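Local coordinates for UPF0311 protein RPA1785 (PDB 3C5O), which is of unknown function but belongs to the UPF0311 (DUF3237) family of conserved beta-barrel proteins, at the interface of chains A and B and the interface of chains A and C. Sequence-based numbering; all coordinates share one arbitrary frame. Chains: chain A/B/C, UPF0311 protein RPA1785.

Contact 1: the interface of chains A and B. Residues chain A 90-91, 114, 116-117, 137; chain B 132-135, 154-155.
The side chain of B:Leu135 lies at the apolar centre of this patch between two copies of the barrel. It rests on strands 83-93 and 114-122 of chain A. Its CD1 faces CG1 of A:Ile91 at 4.1 Å, and the two side chains run antiparallel alongside one another. Its CD2 meets the backbone carbonyl of A:Thr117, with O at 3.6 Å. A:Ile91 tucks CG1 between its own backbone N and carbonyl carbon (chi1 61°), a crowded arrangement. Its CD1 tip reaches the backbone of the 133-134 loop, including CA of B:Tyr134 at 3.7 Å. On the other flank, CG1 of A:Val137 and CG1 of B:Val154 meet tip to tip. The same B:Val154 methyl touches CG and CD of A:Arg116.

Next outward comes a pair of tyrosines. A:Tyr114 has CG anti to its backbone N (chi1 -173°). Its ring meets that of B:Tyr134 edge to face, with the planes 69° apart. CE1 of A:Tyr114 lies 3.4 Å from CD1 of B:Tyr134. CG of A:Arg116 covers one face of the A:Tyr114 ring toward its rim, and CG1 of A:Ile91 lies at the ring edge. This packing should limit how far the ring can turn.

The phenol hydroxyl carries polar contacts to two backbone groups. It accepts a nearly straight hydrogen bond from N of B:Leu135 to OH of A:Tyr114 (2.9 Å). The hydroxyl in turn donates a hydrogen bond to the main chain at the end of strand 146-154, OH of A:Tyr114 to O of B:Val154 (2.7 Å), from above the carbonyl plane.

A:Arg116 forms the rim. Its chain bends at chi2, which turns the guanidinium toward B:Leu155. NH2 of A:Arg116 donates to O of B:Leu155 at 2.9 Å, lying in the carbonyl plane on a lone pair.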
loop_
_atom_site.group_PDB
_atom_site.type_symbol
_atom_site.label_atom_id
_atom_site.label_comp_id
_atom_site.label_asym_id
_atom_site.label_seq_id
_atom_site.Cartn_x
_atom_site.Cartn_y
_atom_site.Cartn_z
ATOM N N GLY A 90 4.296 -1.959 -11.684
ATOM C CA GLY A 90 4.561 -1.315 -12.955
ATOM C C GLY A 90 3.362 -1.010 -13.813
ATOM O O GLY A 90 2.204 -1.150 -13.393
ATOM N N ILE A 91 3.666 -0.577 -15.023
ATOM C CA ILE A 91 2.662 -0.327 -16.016
ATOM C C ILE A 91 3.112 -0.949 -17.321
ATOM O O ILE A 91 4.313 -1.003 -17.596
ATOM C CB ILE A 91 2.366 1.186 -16.189
ATOM C CG1 ILE A 91 3.591 1.964 -16.627
ATOM C CG2 ILE A 91 1.890 1.793 -14.886
ATOM C CD1 ILE A 91 3.239 3.384 -16.944
ATOM N N TYR A 114 5.431 -0.304 -24.167
ATOM C CA TYR A 114 6.019 0.259 -22.968
ATOM C C TYR A 114 5.696 -0.611 -21.739
ATOM O O TYR A 114 4.551 -0.718 -21.339
ATOM C CB TYR A 114 5.561 1.693 -22.768
ATOM C CG TYR A 114 6.282 2.350 -21.619
ATOM C CD1 TYR A 114 7.446 3.085 -21.825
ATOM C CD2 TYR A 114 5.781 2.245 -20.327
ATOM C CE1 TYR A 114 8.105 3.692 -20.753
ATOM C CE2 TYR A 114 6.431 2.833 -19.261
ATOM C CZ TYR A 114 7.578 3.550 -19.474
ATOM O OH TYR A 114 8.162 4.120 -18.388
ATOM N N ARG A 116 7.501 -1.258 -18.079
ATOM C CA ARG A 116 8.550 -0.912 -17.140
ATOM C C ARG A 116 7.954 -1.006 -15.755
ATOM O O ARG A 116 6.768 -0.764 -15.565
ATOM C CB ARG A 116 9.148 0.491 -17.402
ATOM C CG ARG A 116 9.516 0.821 -18.867
ATOM C CD ARG A 116 10.838 0.232 -19.392
ATOM N NE ARG A 116 11.034 0.625 -20.800
ATOM C CZ ARG A 116 10.591 -0.046 -21.864
ATOM N NH1 ARG A 116 9.933 -1.179 -21.734
ATOM N NH2 ARG A 116 10.834 0.404 -23.078
ATOM N N THR A 117 8.784 -1.414 -14.802
ATOM C CA THR A 117 8.343 -1.752 -13.454
ATOM C C THR A 117 9.365 -1.265 -12.436
ATOM O O THR A 117 10.479 -0.883 -12.781
ATOM C CB THR A 117 8.140 -3.283 -13.284
ATOM O OG1 THR A 117 9.412 -3.918 -13.162
ATOM C CG2 THR A 117 7.399 -3.915 -14.488
ATOM N N VAL A 137 14.832 -0.504 -11.398
ATOM C CA VAL A 137 13.823 -0.341 -12.431
ATOM C C VAL A 137 13.880 -1.608 -13.277
ATOM O O VAL A 137 14.972 -2.081 -13.605
ATOM C CB VAL A 137 14.144 0.857 -13.342
ATOM C CG1 VAL A 137 13.108 0.986 -14.438
ATOM C CG2 VAL A 137 14.210 2.154 -12.564
HETATM N N MSE B 132 0.974 9.761 -16.315
HETATM C CA MSE B 132 0.424 8.481 -15.867
HETATM C C MSE B 132 0.759 7.317 -16.784
HETATM O O MSE B 132 0.375 6.183 -16.505
HETATM C CB MSE B 132 -1.087 8.552 -15.797
HETATM C CG MSE B 132 -1.624 9.585 -14.870
HETATM SE SE MSE B 132 -3.546 9.630 -15.054
HETATM C CE MSE B 132 -3.836 9.571 -13.145
ATOM N N GLN B 133 1.460 7.577 -17.877
ATOM C CA GLN B 133 1.675 6.539 -18.881
ATOM C C GLN B 133 3.106 6.048 -18.887
ATOM O O GLN B 133 3.464 5.110 -19.620
ATOM C CB GLN B 133 1.246 7.032 -20.270
ATOM C CG GLN B 133 -0.255 6.977 -20.454
ATOM C CD GLN B 133 -0.736 7.768 -21.649
ATOM O OE1 GLN B 133 0.066 8.285 -22.429
ATOM N NE2 GLN B 133 -2.061 7.864 -21.801
ATOM N N TYR B 134 3.921 6.680 -18.053
ATOM C CA TYR B 134 5.319 6.339 -17.939
ATOM C C TYR B 134 5.646 6.145 -16.482
ATOM O O TYR B 134 4.925 6.608 -15.616
ATOM C CB TYR B 134 6.200 7.455 -18.514
ATOM C CG TYR B 134 6.133 7.560 -20.031
ATOM C CD1 TYR B 134 7.067 6.902 -20.829
ATOM C CD2 TYR B 134 5.134 8.290 -20.659
ATOM C CE1 TYR B 134 7.012 6.972 -22.218
ATOM C CE2 TYR B 134 5.061 8.370 -22.056
ATOM C CZ TYR B 134 6.013 7.707 -22.824
ATOM O OH TYR B 134 5.991 7.753 -24.195
ATOM N N LEU B 135 6.748 5.440 -16.237
ATOM C CA LEU B 135 7.378 5.352 -14.939
ATOM C C LEU B 135 8.449 6.441 -14.823
ATOM O O LEU B 135 9.062 6.812 -15.809
ATOM C CB LEU B 135 8.077 4.013 -14.853
ATOM C CG LEU B 135 7.827 3.175 -13.626
ATOM C CD1 LEU B 135 6.609 2.368 -13.955
ATOM C CD2 LEU B 135 9.044 2.309 -13.462
ATOM N N VAL B 154 11.375 7.218 -17.399
ATOM C CA VAL B 154 11.892 5.945 -17.858
ATOM C C VAL B 154 11.323 5.655 -19.235
ATOM O O VAL B 154 10.113 5.654 -19.440
ATOM C CB VAL B 154 11.617 4.794 -16.885
ATOM C CG1 VAL B 154 12.157 3.480 -17.471
ATOM C CG2 VAL B 154 12.231 5.096 -15.518
ATOM N N LEU B 155 12.226 5.435 -20.176
ATOM C CA LEU B 155 11.885 5.186 -21.551
ATOM C C LEU B 155 11.922 3.686 -21.835
ATOM O O LEU B 155 11.438 3.259 -22.899
ATOM C CB LEU B 155 12.872 5.941 -22.457
ATOM C CG LEU B 155 12.593 7.329 -23.047
ATOM C CD1 LEU B 155 11.472 8.123 -22.384
ATOM C CD2 LEU B 155 13.884 8.158 -23.140
#

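Contact 2: the interface of chains A and C. Residues chain A 75, 83, 85, 122-125, 132; chain C 23-28, 33, 35.
C:Arg33 leaves strand 32-45 with CG anti to its backbone N (chi1 167°). CB lies 4.0 Å from OE1 of A:Glu122, and CG meets CB of A:Tyr85. Bends at chi2 and chi3 fold the chain over the tyrosine. CD then sits above one face of the ring, toward its rim. NE bonds OE1 of A:Glu122 at 2.8 Å in a salt bridge, and NH1 adds a second bond to that OE1 at 3.0 Å. NE and NH1 both donate on the syn lone-pair side of OE1, which lies close to the guanidinium plane. CZ is 3.7 Å from CE2 of A:Tyr85, with the ring and guanidinium planes 39° apart. An alanine here would remove both bonds to the carboxylate and would probably leave the A:Glu122 charge poorly matched at the interface.

C:Ile28 flanks the pair, its CB 4.0 Å from the selenomethionine CE of A:Met132. C:Ile35 puts CD1 against CD1 of A:Tyr85. Farther along, N of A:Gly124 donates to O of C:Ala25 at 2.9 Å, from above the carbonyl plane. Water 1 links this same oxygen to N of A:Val83. CG1 of A:Val83 packs on CG2 of C:Thr23 (3.6 Å).

The site joins strands 68-78, 83-93 and 114-122, the following loop and 3-10 helix 126-132 of chain A to strands 23-27 and 32-45 and the loop between them in chain C.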
loop_
_atom_site.group_PDB
_atom_site.type_symbol
_atom_site.label_atom_id
_atom_site.label_comp_id
_atom_site.label_asym_id
_atom_site.label_seq_id
_atom_site.Cartn_x
_atom_site.Cartn_y
_atom_site.Cartn_z
ATOM N N ALA A 75 8.709 -14.662 -5.052
ATOM C CA ALA A 75 10.024 -14.800 -4.459
ATOM C C ALA A 75 10.969 -15.637 -5.293
ATOM O O ALA A 75 10.550 -16.490 -6.115
ATOM C CB ALA A 75 9.910 -15.398 -3.071
ATOM N N VAL A 83 17.156 -16.204 -0.066
ATOM C CA VAL A 83 15.741 -16.123 -0.443
ATOM C C VAL A 83 15.362 -14.653 -0.495
ATOM O O VAL A 83 15.537 -13.950 0.492
ATOM C CB VAL A 83 14.843 -16.864 0.567
ATOM C CG1 VAL A 83 13.376 -16.751 0.166
ATOM C CG2 VAL A 83 15.234 -18.308 0.664
ATOM N N TYR A 85 12.263 -11.960 -1.408
ATOM C CA TYR A 85 10.910 -11.540 -1.654
ATOM C C TYR A 85 10.885 -10.354 -2.636
ATOM O O TYR A 85 11.620 -9.371 -2.445
ATOM C CB TYR A 85 10.286 -11.136 -0.311
ATOM C CG TYR A 85 8.983 -10.393 -0.399
ATOM C CD1 TYR A 85 7.877 -10.942 -1.065
ATOM C CD2 TYR A 85 8.844 -9.141 0.184
ATOM C CE1 TYR A 85 6.678 -10.259 -1.157
ATOM C CE2 TYR A 85 7.646 -8.451 0.103
ATOM C CZ TYR A 85 6.570 -9.015 -0.563
ATOM O OH TYR A 85 5.373 -8.329 -0.625
ATOM N N GLU A 122 13.239 -7.741 -0.661
ATOM C CA GLU A 122 13.513 -7.941 0.775
ATOM C C GLU A 122 14.234 -9.258 0.980
ATOM O O GLU A 122 13.768 -10.272 0.472
ATOM C CB GLU A 122 12.223 -7.916 1.591
ATOM C CG GLU A 122 11.524 -6.541 1.601
ATOM C CD GLU A 122 10.220 -6.508 2.419
ATOM O OE1 GLU A 122 9.836 -7.547 3.022
ATOM O OE2 GLU A 122 9.590 -5.422 2.492
ATOM N N THR A 123 15.360 -9.235 1.711
ATOM C CA THR A 123 16.139 -10.451 2.113
ATOM C C THR A 123 16.863 -10.220 3.426
ATOM O O THR A 123 17.221 -9.094 3.757
ATOM C CB THR A 123 17.417 -10.819 1.255
ATOM O OG1 THR A 123 17.675 -9.931 0.150
ATOM C CG2 THR A 123 17.471 -12.280 0.896
ATOM N N GLY A 124 17.173 -11.310 4.115
ATOM C CA GLY A 124 18.166 -11.260 5.193
ATOM C C GLY A 124 19.572 -11.720 4.796
ATOM O O GLY A 124 20.488 -11.648 5.609
ATOM N N HIS A 125 19.766 -12.180 3.562
ATOM C CA HIS A 125 21.045 -12.761 3.200
ATOM C C HIS A 125 22.112 -11.683 3.128
ATOM O O HIS A 125 21.913 -10.700 2.446
ATOM C CB HIS A 125 20.955 -13.516 1.877
ATOM C CG HIS A 125 22.144 -14.366 1.618
ATOM N ND1 HIS A 125 22.147 -15.727 1.830
ATOM C CD2 HIS A 125 23.398 -14.041 1.226
ATOM C CE1 HIS A 125 23.344 -16.208 1.552
ATOM N NE2 HIS A 125 24.128 -15.201 1.208
HETATM N N MSE A 132 18.180 -4.028 -0.941
HETATM C CA MSE A 132 17.260 -3.149 -0.186
HETATM C C MSE A 132 17.838 -1.781 0.055
HETATM O O MSE A 132 17.248 -0.973 0.767
HETATM C CB MSE A 132 16.863 -3.744 1.164
HETATM C CG MSE A 132 17.272 -5.209 1.370
HETATM SE SE MSE A 132 16.778 -5.893 3.140
HETATM C CE MSE A 132 14.949 -6.099 2.851
ATOM N N THR C 23 8.057 -20.271 3.331
ATOM C CA THR C 23 9.317 -19.783 2.763
ATOM C C THR C 23 9.730 -18.555 3.546
ATOM O O THR C 23 8.946 -17.627 3.731
ATOM C CB THR C 23 9.119 -19.356 1.305
ATOM O OG1 THR C 23 8.829 -20.513 0.514
ATOM C CG2 THR C 23 10.376 -18.658 0.747
ATOM N N SER C 24 10.965 -18.519 3.992
ATOM C CA SER C 24 11.418 -17.413 4.791
ATOM C C SER C 24 12.531 -16.669 4.049
ATOM O O SER C 24 13.516 -17.279 3.636
ATOM C CB SER C 24 11.890 -17.929 6.146
ATOM O OG SER C 24 12.503 -16.903 6.877
ATOM N N ALA C 25 12.344 -15.361 3.871
ATOM C CA ALA C 25 13.339 -14.473 3.237
ATOM C C ALA C 25 14.397 -14.016 4.248
ATOM O O ALA C 25 15.552 -13.717 3.884
ATOM C CB ALA C 25 12.637 -13.278 2.612
ATOM N N GLY C 26 13.997 -14.004 5.523
ATOM C CA GLY C 26 14.888 -13.662 6.623
ATOM C C GLY C 26 14.613 -12.307 7.240
ATOM O O GLY C 26 13.583 -11.664 6.949
ATOM N N GLU C 27 15.545 -11.891 8.091
ATOM C CA GLU C 27 15.518 -10.616 8.798
ATOM C C GLU C 27 15.663 -9.439 7.837
ATOM O O GLU C 27 16.672 -9.311 7.138
ATOM C CB GLU C 27 16.647 -10.586 9.852
ATOM C CG GLU C 27 16.756 -9.284 10.675
ATOM C CD GLU C 27 15.453 -8.901 11.372
ATOM O OE1 GLU C 27 14.986 -7.759 11.183
ATOM O OE2 GLU C 27 14.886 -9.747 12.093
ATOM N N ILE C 28 14.722 -8.498 7.957
ATOM C CA ILE C 28 14.695 -7.366 7.039
ATOM C C ILE C 28 14.964 -6.054 7.769
ATOM O O ILE C 28 14.774 -4.972 7.212
ATOM C CB ILE C 28 13.346 -7.265 6.304
ATOM C CG1 ILE C 28 12.216 -6.986 7.298
ATOM C CG2 ILE C 28 13.070 -8.539 5.519
ATOM C CD1 ILE C 28 10.905 -6.611 6.642
ATOM N N ARG C 33 10.626 -11.572 7.267
ATOM C CA ARG C 33 9.727 -11.771 6.148
ATOM C C ARG C 33 9.548 -13.261 5.838
ATOM O O ARG C 33 10.523 -13.975 5.646
ATOM C CB ARG C 33 10.240 -11.012 4.911
ATOM C CG ARG C 33 9.546 -11.403 3.609
ATOM C CD ARG C 33 8.083 -11.001 3.625
ATOM N NE ARG C 33 7.971 -9.555 3.584
ATOM C CZ ARG C 33 6.843 -8.881 3.708
ATOM N NH1 ARG C 33 6.857 -7.559 3.633
ATOM N NH2 ARG C 33 5.711 -9.515 3.897
ATOM N N ILE C 35 6.720 -16.211 3.781
ATOM C CA ILE C 35 5.636 -16.313 2.801
ATOM C C ILE C 35 5.002 -17.698 2.841
ATOM O O ILE C 35 5.709 -18.715 2.823
ATOM C CB ILE C 35 6.086 -15.986 1.375
ATOM C CG1 ILE C 35 6.808 -14.644 1.334
ATOM C CG2 ILE C 35 4.870 -15.929 0.450
ATOM C CD1 ILE C 35 7.774 -14.502 0.209
HETATM O O HOH W 1 17.686 -15.030 2.759
#

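The C-alpha centres of contact 1 and contact 2 lie about 26 Å apart. On chain A both contacts draw on strands 83-93 and 114-122. Contact 1 uses the later part of the first strand and the start of the second; contact 2 uses the opposite ends. One pair of strands therefore serves two neighbours. The selenomethionine at position 132 also serves both, as B:Met132 in contact 1 and A:Met132 in contact 2. Each interface is two-fold symmetric, so every contact has a twin with the chains exchanged. Two different two-fold interfaces on one subunit fit the deposited assembly of four copies, which may not be the biological form.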